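Local coordinates for mandelate racemase / muconate lactonizing enzyme, C-terminal domain protein (Pseudovibrio sp. JE062, PDB 4JHM) that belongs to the enolase superfamily, pairing a mandelate racemase / muconate lactonizing enzyme N-terminal domain with a barrel-type C-terminal domain, at residues A[192-203]-A[217-226]; A[332-340]-A[357-368]. One frame throughout, in Å; residues are numbered along the deposited sequence.

Interaction 1 (A[192-203]-A[217-226]); sequences RFMLDTAGFYTP and NWEWLEAPVS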
loop_
_atom_site.group_PDB
_atom_site.type_symbol
_atom_site.label_atom_id
_atom_site.label_comp_id
_atom_site.label_asym_id
_atom_site.label_seq_id
_atom_site.Cartn_x
_atom_site.Cartn_y
_atom_site.Cartn_z
ATOM N N ARG A 192 9.996 -37.675 1.705
ATOM C CA ARG A 192 9.883 -36.220 1.792
ATOM C C ARG A 192 10.903 -35.677 2.789
ATOM O O ARG A 192 10.947 -36.125 3.933
ATOM C CB ARG A 192 8.474 -35.818 2.245
ATOM C CG ARG A 192 7.343 -36.293 1.344
ATOM C CD ARG A 192 7.473 -35.718 -0.054
ATOM N NE ARG A 192 7.631 -34.263 -0.032
ATOM C CZ ARG A 192 8.052 -33.538 -1.064
ATOM N NH1 ARG A 192 8.367 -34.118 -2.217
ATOM N NH2 ARG A 192 8.162 -32.226 -0.943
ATOM N N PHE A 193 11.715 -34.712 2.363
ATOM C CA PHE A 193 12.774 -34.172 3.217
ATOM C C PHE A 193 12.538 -32.718 3.609
ATOM O O PHE A 193 12.093 -31.907 2.795
ATOM C CB PHE A 193 14.134 -34.292 2.527
ATOM C CG PHE A 193 14.692 -35.692 2.511
ATOM C CD1 PHE A 193 15.390 -36.186 3.600
ATOM C CD2 PHE A 193 14.532 -36.504 1.401
ATOM C CE1 PHE A 193 15.911 -37.466 3.584
ATOM C CE2 PHE A 193 15.056 -37.785 1.376
ATOM C CZ PHE A 193 15.746 -38.266 2.470
HETATM N N MSE A 194 12.851 -32.405 4.866
HETATM C CA MSE A 194 12.736 -31.051 5.403
HETATM C C MSE A 194 14.032 -30.692 6.074
HETATM O O MSE A 194 14.829 -31.567 6.411
HETATM C CB MSE A 194 11.619 -30.945 6.443
HETATM C CG MSE A 194 10.243 -31.232 5.859
HETATM SE SE MSE A 194 9.723 -33.109 6.189
HETATM C CE MSE A 194 8.042 -32.784 7.160
ATOM N N LEU A 195 14.246 -29.396 6.287
ATOM C CA LEU A 195 15.483 -28.901 6.874
ATOM C C LEU A 195 15.187 -27.834 7.919
ATOM O O LEU A 195 14.434 -26.896 7.652
ATOM C CB LEU A 195 16.363 -28.314 5.777
ATOM C CG LEU A 195 17.774 -27.896 6.177
ATOM C CD1 LEU A 195 18.569 -29.100 6.650
ATOM C CD2 LEU A 195 18.465 -27.226 4.999
ATOM N N ASP A 196 15.769 -27.984 9.108
ATOM C CA ASP A 196 15.644 -26.978 10.170
ATOM C C ASP A 196 17.000 -26.310 10.435
ATOM O O ASP A 196 17.935 -26.961 10.908
ATOM C CB ASP A 196 15.104 -27.617 11.457
ATOM C CG ASP A 196 14.961 -26.617 12.599
ATOM O OD1 ASP A 196 15.412 -25.467 12.446
ATOM O OD2 ASP A 196 14.395 -26.977 13.653
ATOM N N THR A 197 17.107 -25.019 10.123
ATOM C CA THR A 197 18.360 -24.287 10.311
ATOM C C THR A 197 18.292 -23.347 11.523
ATOM O O THR A 197 19.083 -22.404 11.641
ATOM C CB THR A 197 18.745 -23.484 9.049
ATOM O OG1 THR A 197 17.707 -22.548 8.736
ATOM C CG2 THR A 197 18.963 -24.409 7.859
ATOM N N ALA A 198 17.331 -23.601 12.408
ATOM C CA ALA A 198 17.258 -22.944 13.712
ATOM C C ALA A 198 17.546 -21.443 13.690
ATOM O O ALA A 198 18.075 -20.895 14.650
ATOM C CB ALA A 198 18.205 -23.633 14.679
ATOM N N GLY A 199 17.209 -20.785 12.590
ATOM C CA GLY A 199 17.296 -19.332 12.512
ATOM C C GLY A 199 18.690 -18.746 12.396
ATOM O O GLY A 199 18.846 -17.531 12.444
ATOM N N PHE A 200 19.703 -19.583 12.212
ATOM C CA PHE A 200 21.081 -19.087 12.240
ATOM C C PHE A 200 21.679 -18.686 10.888
ATOM O O PHE A 200 22.778 -18.154 10.848
ATOM C CB PHE A 200 21.996 -20.094 12.948
ATOM C CG PHE A 200 21.678 -20.276 14.411
ATOM C CD1 PHE A 200 21.031 -19.271 15.131
ATOM C CD2 PHE A 200 22.042 -21.438 15.073
ATOM C CE1 PHE A 200 20.738 -19.434 16.473
ATOM C CE2 PHE A 200 21.754 -21.604 16.417
ATOM C CZ PHE A 200 21.101 -20.602 17.117
ATOM N N TYR A 201 20.969 -18.916 9.790
ATOM C CA TYR A 201 21.466 -18.510 8.469
ATOM C C TYR A 201 21.389 -17.001 8.260
ATOM O O TYR A 201 20.740 -16.282 9.022
ATOM C CB TYR A 201 20.663 -19.179 7.351
ATOM C CG TYR A 201 21.084 -20.584 6.983
ATOM C CD1 TYR A 201 21.803 -21.383 7.863
ATOM C CD2 TYR A 201 20.718 -21.125 5.761
ATOM C CE1 TYR A 201 22.167 -22.672 7.520
ATOM C CE2 TYR A 201 21.064 -22.413 5.415
ATOM C CZ TYR A 201 21.790 -23.183 6.296
ATOM O OH TYR A 201 22.137 -24.465 5.935
ATOM N N THR A 202 22.053 -16.536 7.205
ATOM C CA THR A 202 21.957 -15.149 6.778
ATOM C C THR A 202 20.936 -15.056 5.654
ATOM O O THR A 202 20.837 -15.963 4.833
ATOM C CB THR A 202 23.298 -14.644 6.234
ATOM O OG1 THR A 202 23.537 -15.217 4.943
ATOM C CG2 THR A 202 24.421 -15.024 7.166
ATOM N N PRO A 203 20.170 -13.960 5.608
ATOM C CA PRO A 203 19.181 -13.772 4.550
ATOM C C PRO A 203 19.627 -14.312 3.188
ATOM O O PRO A 203 18.864 -15.009 2.526
ATOM C CB PRO A 203 19.028 -12.256 4.507
ATOM C CG PRO A 203 19.226 -11.842 5.929
ATOM C CD PRO A 203 20.152 -12.846 6.569
ATOM N N ASN A 217 12.451 -30.116 -4.964
ATOM C CA ASN A 217 11.133 -30.451 -4.428
ATOM C C ASN A 217 11.113 -30.922 -2.968
ATOM O O ASN A 217 10.259 -31.716 -2.581
ATOM C CB ASN A 217 10.457 -31.489 -5.333
ATOM C CG ASN A 217 9.936 -30.886 -6.629
ATOM O OD1 ASN A 217 9.423 -29.769 -6.649
ATOM N ND2 ASN A 217 10.055 -31.634 -7.719
ATOM N N TRP A 218 12.035 -30.420 -2.154
ATOM C CA TRP A 218 12.006 -30.712 -0.723
ATOM C C TRP A 218 10.764 -30.094 -0.109
ATOM O O TRP A 218 10.141 -29.216 -0.699
ATOM C CB TRP A 218 13.254 -30.191 -0.022
ATOM C CG TRP A 218 14.441 -31.048 -0.247
ATOM C CD1 TRP A 218 14.768 -31.703 -1.395
ATOM C CD2 TRP A 218 15.483 -31.336 0.692
ATOM N NE1 TRP A 218 15.944 -32.390 -1.228
ATOM C CE2 TRP A 218 16.405 -32.179 0.045
ATOM C CE3 TRP A 218 15.721 -30.969 2.019
ATOM C CZ2 TRP A 218 17.546 -32.661 0.678
ATOM C CZ3 TRP A 218 16.851 -31.445 2.646
ATOM C CH2 TRP A 218 17.752 -32.283 1.975
ATOM N N GLU A 219 10.425 -30.551 1.089
ATOM C CA GLU A 219 9.108 -30.313 1.668
ATOM C C GLU A 219 8.978 -28.922 2.277
ATOM O O GLU A 219 8.101 -28.155 1.883
ATOM C CB GLU A 219 8.799 -31.407 2.697
ATOM C CG GLU A 219 7.457 -31.279 3.396
ATOM C CD GLU A 219 6.285 -31.491 2.465
ATOM O OE1 GLU A 219 6.512 -31.687 1.252
ATOM O OE2 GLU A 219 5.133 -31.461 2.950
ATOM N N TRP A 220 9.837 -28.593 3.239
ATOM C CA TRP A 220 9.837 -27.248 3.807
ATOM C C TRP A 220 11.155 -26.858 4.468
ATOM O O TRP A 220 11.895 -27.705 4.957
ATOM C CB TRP A 220 8.659 -27.053 4.779
ATOM C CG TRP A 220 8.830 -27.614 6.159
ATOM C CD1 TRP A 220 9.854 -27.375 7.027
ATOM C CD2 TRP A 220 7.914 -28.463 6.846
ATOM N NE1 TRP A 220 9.647 -28.050 8.206
ATOM C CE2 TRP A 220 8.456 -28.721 8.120
ATOM C CE3 TRP A 220 6.692 -29.049 6.502
ATOM C CZ2 TRP A 220 7.818 -29.536 9.050
ATOM C CZ3 TRP A 220 6.058 -29.855 7.426
ATOM C CH2 TRP A 220 6.621 -30.091 8.686
ATOM N N LEU A 221 11.434 -25.556 4.455
ATOM C CA LEU A 221 12.566 -24.984 5.162
ATOM C C LEU A 221 12.058 -24.348 6.444
ATOM O O LEU A 221 11.297 -23.383 6.407
ATOM C CB LEU A 221 13.265 -23.925 4.302
ATOM C CG LEU A 221 14.337 -23.088 5.014
ATOM C CD1 LEU A 221 15.339 -23.993 5.712
ATOM C CD2 LEU A 221 15.054 -22.146 4.059
ATOM N N GLU A 222 12.485 -24.886 7.576
ATOM C CA GLU A 222 12.007 -24.414 8.868
ATOM C C GLU A 222 13.032 -23.498 9.531
ATOM O O GLU A 222 14.205 -23.843 9.645
ATOM C CB GLU A 222 11.684 -25.612 9.778
ATOM C CG GLU A 222 11.560 -25.269 11.254
ATOM C CD GLU A 222 11.140 -26.453 12.104
ATOM O OE1 GLU A 222 10.380 -27.315 11.606
ATOM O OE2 GLU A 222 11.572 -26.514 13.278
ATOM N N ALA A 223 12.582 -22.326 9.966
ATOM C CA ALA A 223 13.432 -21.417 10.725
ATOM C C ALA A 223 14.683 -21.031 9.937
ATOM O O ALA A 223 15.799 -21.311 10.369
ATOM C CB ALA A 223 13.824 -22.057 12.049
ATOM N N PRO A 224 14.498 -20.396 8.771
ATOM C CA PRO A 224 15.636 -19.991 7.951
ATOM C C PRO A 224 16.503 -18.966 8.666
ATOM O O PRO A 224 17.723 -19.115 8.710
ATOM C CB PRO A 224 14.986 -19.382 6.704
ATOM C CG PRO A 224 13.582 -19.052 7.100
ATOM C CD PRO A 224 13.207 -20.043 8.159
ATOM N N VAL A 225 15.866 -17.947 9.234
ATOM C CA VAL A 225 16.561 -16.906 9.988
ATOM C C VAL A 225 15.788 -16.569 11.269
ATOM O O VAL A 225 14.831 -17.263 11.638
ATOM C CB VAL A 225 16.752 -15.639 9.135
ATOM C CG1 VAL A 225 17.735 -15.904 8.009
ATOM C CG2 VAL A 225 15.430 -15.165 8.560
ATOM N N SER A 226 16.210 -15.514 11.958
ATOM C CA SER A 226 15.511 -15.072 13.153
ATOM C C SER A 226 14.046 -14.838 12.838
ATOM O O SER A 226 13.721 -14.166 11.865
ATOM C CB SER A 226 16.112 -13.774 13.673
ATOM O OG SER A 226 15.233 -13.154 14.593
#
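Met194, a selenomethionine, lies across one face of the Trp220 indole. Its CB passes near Trp220 NE1. CG sits over the ring centre and also packs on Glu219 CB at 3.5 Å. SE stands farther off, above the six-membered ring, as a Met-aromatic contact. The chain bends at chi2 and chi3, and CE turns back to lie over that ring, 3.6 Å from its centroid. Beyond this pair, Arg192 NH2 makes a salt bridge to Glu219 OE1 at 2.8 Å, with the guanidinium and carboxylate planes 78° apart. The backbones of 192-196 and 220-222 run parallel. Leu195 N donates to Trp220 O, and Leu195 O accepts from Glu222 N at 2.8 Å. Helix 203-215 joins these strands in a beta-alpha-beta crossover of the C-terminal barrel. Past the strands, Ala223 O accepts from Thr197 OG1 (2.8 Å) and Gly199 N (2.7 Å), which reach it from opposite faces of its plane. Asp196 OD2 and Glu222 OE2 come within 2.9 Å as two acceptors. Lys165 makes a salt bridge to Glu222 OE1, and His167 is weakly bonded to Asp196 OD2. Polar side chains thus gather at the C-terminal strand ends, where enolase-superfamily barrels carry their active site.

Interaction 2 (A[332-340]-A[357-368]); sequences FELASKTQI and GVEMDWDAVKEA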
loop_
_atom_site.group_PDB
_atom_site.type_symbol
_atom_site.label_atom_id
_atom_site.label_comp_id
_atom_site.label_asym_id
_atom_site.label_seq_id
_atom_site.Cartn_x
_atom_site.Cartn_y
_atom_site.Cartn_z
ATOM N N PHE A 332 12.638 -39.945 25.044
ATOM C CA PHE A 332 11.449 -39.165 25.375
ATOM C C PHE A 332 10.289 -40.032 25.863
ATOM O O PHE A 332 9.142 -39.591 25.888
ATOM C CB PHE A 332 11.013 -38.347 24.161
ATOM C CG PHE A 332 12.009 -37.306 23.750
ATOM C CD1 PHE A 332 12.250 -36.205 24.559
ATOM C CD2 PHE A 332 12.703 -37.420 22.559
ATOM C CE1 PHE A 332 13.168 -35.244 24.191
ATOM C CE2 PHE A 332 13.622 -36.455 22.184
ATOM C CZ PHE A 332 13.855 -35.369 23.002
ATOM N N GLU A 333 10.580 -41.263 26.258
ATOM C CA GLU A 333 9.550 -42.125 26.814
ATOM C C GLU A 333 9.747 -42.328 28.323
ATOM O O GLU A 333 9.257 -43.302 28.895
ATOM C CB GLU A 333 9.522 -43.460 26.063
ATOM C CG GLU A 333 9.112 -43.322 24.601
ATOM C CD GLU A 333 9.118 -44.641 23.846
ATOM O OE1 GLU A 333 9.802 -45.583 24.285
ATOM O OE2 GLU A 333 8.442 -44.735 22.800
ATOM N N LEU A 334 10.443 -41.389 28.964
ATOM C CA LEU A 334 10.693 -41.445 30.407
ATOM C C LEU A 334 9.437 -41.722 31.231
ATOM O O LEU A 334 8.401 -41.091 31.036
ATOM C CB LEU A 334 11.322 -40.134 30.897
ATOM C CG LEU A 334 12.822 -40.159 31.205
ATOM C CD1 LEU A 334 13.647 -40.141 29.928
ATOM C CD2 LEU A 334 13.196 -38.984 32.093
ATOM N N ALA A 335 9.545 -42.671 32.156
ATOM C CA ALA A 335 8.485 -42.944 33.129
ATOM C C ALA A 335 7.090 -42.986 32.506
ATOM O O ALA A 335 6.103 -42.631 33.155
ATOM C CB ALA A 335 8.524 -41.903 34.237
ATOM N N SER A 336 7.012 -43.428 31.256
ATOM C CA SER A 336 5.741 -43.475 30.551
ATOM C C SER A 336 5.298 -44.904 30.274
ATOM O O SER A 336 6.059 -45.709 29.746
ATOM C CB SER A 336 5.837 -42.724 29.231
ATOM O OG SER A 336 4.557 -42.629 28.630
ATOM N N LYS A 337 4.050 -45.199 30.622
ATOM C CA LYS A 337 3.440 -46.478 30.303
ATOM C C LYS A 337 2.797 -46.429 28.917
ATOM O O LYS A 337 2.188 -47.401 28.471
ATOM C CB LYS A 337 2.389 -46.825 31.354
ATOM C CG LYS A 337 2.951 -46.975 32.757
ATOM C CD LYS A 337 1.840 -47.103 33.784
ATOM C CE LYS A 337 2.392 -47.471 35.152
ATOM N NZ LYS A 337 1.473 -47.068 36.249
ATOM N N THR A 338 2.937 -45.292 28.243
ATOM C CA THR A 338 2.353 -45.097 26.924
ATOM C C THR A 338 3.444 -44.878 25.893
ATOM O O THR A 338 4.451 -44.241 26.185
ATOM C CB THR A 338 1.433 -43.866 26.908
ATOM O OG1 THR A 338 0.405 -44.018 27.897
ATOM C CG2 THR A 338 0.801 -43.687 25.527
ATOM N N GLN A 339 3.241 -45.391 24.683
ATOM C CA GLN A 339 4.218 -45.214 23.614
ATOM C C GLN A 339 3.569 -44.775 22.306
ATOM O O GLN A 339 2.905 -45.559 21.631
ATOM C CB GLN A 339 5.004 -46.504 23.394
ATOM C CG GLN A 339 5.881 -46.888 24.573
ATOM C CD GLN A 339 6.721 -48.118 24.295
ATOM O OE1 GLN A 339 7.875 -48.197 24.708
ATOM N NE2 GLN A 339 6.145 -49.086 23.586
ATOM N N ILE A 340 3.771 -43.514 21.951
ATOM C CA ILE A 340 3.300 -43.002 20.675
ATOM C C ILE A 340 4.402 -43.170 19.637
ATOM O O ILE A 340 5.203 -42.270 19.420
ATOM C CB ILE A 340 2.884 -41.523 20.778
ATOM C CG1 ILE A 340 1.763 -41.372 21.813
ATOM C CG2 ILE A 340 2.427 -41.008 19.421
ATOM C CD1 ILE A 340 1.281 -39.953 22.017
ATOM N N GLY A 357 -4.894 -39.579 26.843
ATOM C CA GLY A 357 -4.643 -41.004 26.715
ATOM C C GLY A 357 -3.217 -41.333 27.105
ATOM O O GLY A 357 -2.626 -42.271 26.578
ATOM N N VAL A 358 -2.660 -40.552 28.026
ATOM C CA VAL A 358 -1.300 -40.779 28.491
ATOM C C VAL A 358 -1.304 -41.268 29.932
ATOM O O VAL A 358 -1.804 -40.595 30.832
ATOM C CB VAL A 358 -0.444 -39.503 28.410
ATOM C CG1 VAL A 358 0.938 -39.761 28.981
ATOM C CG2 VAL A 358 -0.339 -39.019 26.973
ATOM N N GLU A 359 -0.739 -42.453 30.132
ATOM C CA GLU A 359 -0.607 -43.036 31.454
ATOM C C GLU A 359 0.867 -42.986 31.845
ATOM O O GLU A 359 1.742 -43.316 31.043
ATOM C CB GLU A 359 -1.125 -44.477 31.440
ATOM C CG GLU A 359 -1.640 -44.977 32.780
ATOM C CD GLU A 359 -2.597 -46.148 32.639
ATOM O OE1 GLU A 359 -2.988 -46.470 31.494
ATOM O OE2 GLU A 359 -2.963 -46.747 33.672
HETATM N N MSE A 360 1.143 -42.558 33.072
HETATM C CA MSE A 360 2.518 -42.402 33.524
HETATM C C MSE A 360 2.805 -43.351 34.642
HETATM O O MSE A 360 1.928 -43.652 35.450
HETATM C CB MSE A 360 2.744 -40.986 34.039
HETATM C CG MSE A 360 2.555 -39.943 32.943
HETATM SE SE MSE A 360 4.278 -39.580 32.060
HETATM C CE MSE A 360 3.934 -40.564 30.395
ATOM N N ASP A 361 4.043 -43.836 34.685
ATOM C CA ASP A 361 4.547 -44.597 35.819
ATOM C C ASP A 361 5.033 -43.594 36.858
ATOM O O ASP A 361 6.028 -42.901 36.643
ATOM C CB ASP A 361 5.686 -45.516 35.377
ATOM C CG ASP A 361 6.310 -46.280 36.530
ATOM O OD1 ASP A 361 6.207 -45.818 37.687
ATOM O OD2 ASP A 361 6.910 -47.343 36.277
ATOM N N TRP A 362 4.325 -43.510 37.977
ATOM C CA TRP A 362 4.553 -42.430 38.932
ATOM C C TRP A 362 5.664 -42.741 39.927
ATOM O O TRP A 362 6.172 -41.843 40.604
ATOM C CB TRP A 362 3.248 -42.074 39.644
ATOM C CG TRP A 362 2.284 -41.418 38.710
ATOM C CD1 TRP A 362 1.136 -41.952 38.200
ATOM C CD2 TRP A 362 2.407 -40.113 38.138
ATOM N NE1 TRP A 362 0.527 -41.050 37.361
ATOM C CE2 TRP A 362 1.290 -39.913 37.306
ATOM C CE3 TRP A 362 3.352 -39.090 38.258
ATOM C CZ2 TRP A 362 1.091 -38.730 36.592
ATOM C CZ3 TRP A 362 3.155 -37.914 37.554
ATOM C CH2 TRP A 362 2.031 -37.744 36.730
ATOM N N ASP A 363 6.050 -44.006 40.013
ATOM C CA ASP A 363 7.218 -44.372 40.801
ATOM C C ASP A 363 8.474 -44.112 39.981
ATOM O O ASP A 363 9.557 -43.930 40.535
ATOM C CB ASP A 363 7.144 -45.835 41.248
ATOM C CG ASP A 363 6.063 -46.064 42.282
ATOM O OD1 ASP A 363 5.005 -45.405 42.183
ATOM O OD2 ASP A 363 6.273 -46.888 43.196
ATOM N N ALA A 364 8.314 -44.084 38.660
ATOM C CA ALA A 364 9.428 -43.842 37.754
ATOM C C ALA A 364 9.799 -42.369 37.760
ATOM O O ALA A 364 10.981 -42.023 37.786
ATOM C CB ALA A 364 9.083 -44.298 36.343
ATOM N N VAL A 365 8.789 -41.500 37.736
ATOM C CA VAL A 365 9.040 -40.064 37.747
ATOM C C VAL A 365 9.660 -39.653 39.079
ATOM O O VAL A 365 10.682 -38.963 39.102
ATOM C CB VAL A 365 7.770 -39.223 37.471
ATOM C CG1 VAL A 365 7.180 -39.566 36.113
ATOM C CG2 VAL A 365 6.734 -39.417 38.565
ATOM N N LYS A 366 9.055 -40.088 40.183
ATOM C CA LYS A 366 9.610 -39.800 41.499
ATOM C C LYS A 366 11.108 -40.074 41.453
ATOM O O LYS A 366 11.912 -39.242 41.871
ATOM C CB LYS A 366 8.940 -40.653 42.577
ATOM N N GLU A 367 11.469 -41.234 40.907
ATOM C CA GLU A 367 12.865 -41.663 40.788
ATOM C C GLU A 367 13.738 -40.712 39.954
ATOM O O GLU A 367 14.906 -40.491 40.279
ATOM C CB GLU A 367 12.919 -43.079 40.196
ATOM C CG GLU A 367 14.316 -43.592 39.872
ATOM C CD GLU A 367 15.227 -43.648 41.085
ATOM O OE1 GLU A 367 14.719 -43.605 42.227
ATOM O OE2 GLU A 367 16.458 -43.736 40.893
ATOM N N ALA A 368 13.180 -40.152 38.885
ATOM C CA ALA A 368 13.949 -39.276 37.995
ATOM C C ALA A 368 13.830 -37.807 38.385
ATOM O O ALA A 368 14.509 -36.955 37.817
ATOM C CB ALA A 368 13.507 -39.466 36.550
#
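Ala335 turns its methyl onto the first turn of helix 362-368. Its CB meets Ala364 CB and Val365 CG1. Leu334 CD2 adds a looser touch on Ala368 CB at 4.5 Å. The backbones meet beside this patch. Ala335 O accepts from Asp361 N at 2.8 Å, with the donor 42° out of the carbonyl plane. Lys337 N donates to Glu359 O at 3.0 Å. Together these bonds bridge Ser336 and Met360 in a single isolated pairing. A third bond uses a side chain: Glu359 N points at Thr338 OG1, 3.0 Å away, and the bond is nearly straight at 175°. The hydroxyl lies beside the backbone N of Thr338 (chi1 -58°), which turns it to the 357-368 segment. Lys337 runs extended across Asp361 at about a right angle. Its CE packs on Asp361 CB at 3.8 Å, while NZ stays 5.1 Å from Asp361 OD1.

Asp361 is the N-cap of helix 362-368. Its OD1 accepts from Ala364 N at 2.9 Å, from above the carboxylate plane, and more weakly from Asp363 N. The same residue therefore bonds to the loop through its backbone and starts the helix through its side chain. The loop itself follows strand 323-326 of the C-terminal barrel.

Farther out, Val365 and Ala368 rest on Leu16 of strand 8-16, and Leu334 reaches the same leucine. Met360, a selenomethionine, touches Leu51 of strand 50-58, and its CB lies over one face of the Trp362 ring, whose cation-pi partner is Arg41. On the barrel side, Val358 packs on Ala308 of helix 304-316.

Interactions 1 and 2 sit on opposite sides of the chain's centre. Their own centres are 33 Å apart and their nearest atoms about 13 Å apart, so they do not touch. Along the chain they follow in series. All four segments belong to the enolase C-terminal domain-like part of the chain. Interaction 1 is buried and joins neighbouring parallel strands of the barrel. Its Asp196 and Glu222 lie at the strand ends where, as in other enolase-superfamily barrels, the active site is expected. Interaction 2 is partly buried and ties a loop after a later barrel strand to a short helix lying against the antiparallel sheet of strands 8-16, 34-44, 50-58 and 369-376.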